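Local coordinates for hypothetical protein (Parabacteroides merdae, PDB 4OO3), which is of uncharacterised function but, with its NAD-binding Rossmann fold and putative oxidoreductase C-terminal domain, probably acts as a nucleotide-dependent oxidoreductase, at residues A[13-18]-A[90-95]. Residues are numbered along the deposited sequence; the frame is centred on the assembly and turned at random.
Sequences KLITLD and NVMIQA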
# COMPACT_ATOMS: atom_id res chain seq x y z
N LYS A 13 0.14 -18.71 14.87
CA LYS A 13 1.50 -18.70 15.38
C LYS A 13 2.41 -17.97 14.41
O LYS A 13 2.74 -18.50 13.36
CB LYS A 13 2.02 -20.13 15.57
CG LYS A 13 1.62 -20.77 16.89
CD LYS A 13 0.69 -21.95 16.70
CE LYS A 13 0.37 -22.59 18.04
NZ LYS A 13 0.01 -24.02 17.88
N LEU A 14 2.83 -16.77 14.79
CA LEU A 14 3.56 -15.88 13.88
C LEU A 14 5.04 -16.22 13.73
O LEU A 14 5.73 -16.52 14.70
CB LEU A 14 3.46 -14.42 14.34
CG LEU A 14 2.10 -13.75 14.42
CD1 LEU A 14 2.28 -12.27 14.75
CD2 LEU A 14 1.32 -13.94 13.13
N ILE A 15 5.51 -16.16 12.49
CA ILE A 15 6.93 -16.17 12.18
C ILE A 15 7.24 -14.81 11.58
O ILE A 15 6.56 -14.37 10.68
CB ILE A 15 7.27 -17.22 11.12
CG1 ILE A 15 6.88 -18.62 11.60
CG2 ILE A 15 8.75 -17.15 10.78
CD1 ILE A 15 6.91 -19.67 10.51
N THR A 16 8.29 -14.16 12.05
CA THR A 16 8.70 -12.92 11.45
C THR A 16 10.01 -13.17 10.73
O THR A 16 11.01 -13.48 11.36
CB THR A 16 8.83 -11.81 12.50
OG1 THR A 16 7.62 -11.78 13.28
CG2 THR A 16 9.04 -10.46 11.82
N LEU A 17 10.00 -13.06 9.41
CA LEU A 17 11.15 -13.42 8.59
C LEU A 17 11.85 -12.19 8.04
O LEU A 17 11.27 -11.43 7.26
CB LEU A 17 10.70 -14.31 7.44
CG LEU A 17 11.80 -14.77 6.49
CD1 LEU A 17 12.82 -15.66 7.19
CD2 LEU A 17 11.15 -15.49 5.32
N ASP A 18 13.10 -12.01 8.45
CA ASP A 18 13.95 -10.92 7.98
C ASP A 18 13.21 -9.58 7.95
O ASP A 18 13.07 -8.97 6.89
CB ASP A 18 14.51 -11.27 6.60
CG ASP A 18 15.61 -10.31 6.14
OD1 ASP A 18 16.23 -9.65 6.99
OD2 ASP A 18 15.85 -10.23 4.92
N ASN A 90 2.66 -20.93 11.75
CA ASN A 90 1.73 -21.19 10.64
C ASN A 90 1.30 -19.93 9.87
O ASN A 90 0.52 -20.02 8.93
CB ASN A 90 0.50 -21.94 11.15
CG ASN A 90 -0.23 -21.20 12.25
OD1 ASN A 90 -0.16 -19.98 12.36
ND2 ASN A 90 -0.94 -21.95 13.08
N VAL A 91 1.80 -18.75 10.27
CA VAL A 91 1.64 -17.53 9.49
C VAL A 91 2.96 -16.75 9.51
O VAL A 91 3.47 -16.42 10.58
CB VAL A 91 0.54 -16.61 10.05
CG1 VAL A 91 0.45 -15.32 9.24
CG2 VAL A 91 -0.80 -17.33 10.07
N MSE A 92 3.48 -16.43 8.32
CA MSE A 92 4.73 -15.70 8.19
C MSE A 92 4.45 -14.27 7.83
O MSE A 92 3.66 -14.00 6.93
CB MSE A 92 5.57 -16.36 7.10
CG MSE A 92 7.01 -15.85 7.07
SE MSE A 92 7.16 -14.29 5.86
CE MSE A 92 7.26 -15.30 4.19
N ILE A 93 5.11 -13.35 8.52
CA ILE A 93 4.98 -11.93 8.27
C ILE A 93 6.22 -11.40 7.55
O ILE A 93 7.33 -11.44 8.10
CB ILE A 93 4.82 -11.15 9.60
CG1 ILE A 93 3.64 -11.70 10.41
CG2 ILE A 93 4.67 -9.65 9.32
CD1 ILE A 93 2.31 -11.63 9.71
N GLN A 94 6.05 -10.90 6.33
CA GLN A 94 7.19 -10.39 5.55
C GLN A 94 7.07 -8.89 5.28
O GLN A 94 6.19 -8.44 4.56
CB GLN A 94 7.33 -11.16 4.22
CG GLN A 94 8.78 -11.51 3.87
CD GLN A 94 9.67 -10.28 3.72
OE1 GLN A 94 9.31 -9.32 3.05
NE2 GLN A 94 10.84 -10.31 4.36
N ALA A 95 7.96 -8.11 5.89
CA ALA A 95 8.06 -6.68 5.62
C ALA A 95 9.51 -6.23 5.77
O ALA A 95 10.05 -6.23 6.87
CB ALA A 95 7.16 -5.87 6.55
O HOH W 1 9.38 -9.41 8.07
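I15 and selenomethionine M92 pair in neighbouring parallel strands, 14-17 and 91-94, the central pair of the six-stranded Rossmann sheet, where the 3-2-1-4-5-6 order switches from one side to the other. The backbone bonds follow the parallel pattern: I15 N donates to V91 O, and I15 O receives I93 N at 2.8 Å, nearly along the C=O axis. Toward the C-terminal ends, where Rossmann folds bind the dinucleotide and this one probably does too, the strands separate; L17 N to I93 O is a weak 3.4 Å bond, and a water accepts from A95 N and lies 2.9 Å from both L17 O and I93 O.

At the K13-N90 end, a side chain extends the pairing. N90 sets CG between its backbone N and carbonyl carbon (chi1 58°), and OD1 takes K13 N at 2.8 Å, almost straight, while ND2 donates to E11 O. K13 O is gripped twice, by N90 N in its carbonyl plane and by V91 N above it. An alanine in place of N90 would probably leave K13 N and E11 O without these mates, freeing the K13 end to shift.

Apolar contacts line both faces. L14 CD2 lies 4.2 Å from both V91 CB and I93 CG1, on the face that T16 shares. Across the sheet, facing helices 79-86 and 98-110, the bent chain of M92 crosses L17 obliquely, its SE 3.9 Å from L17 CB.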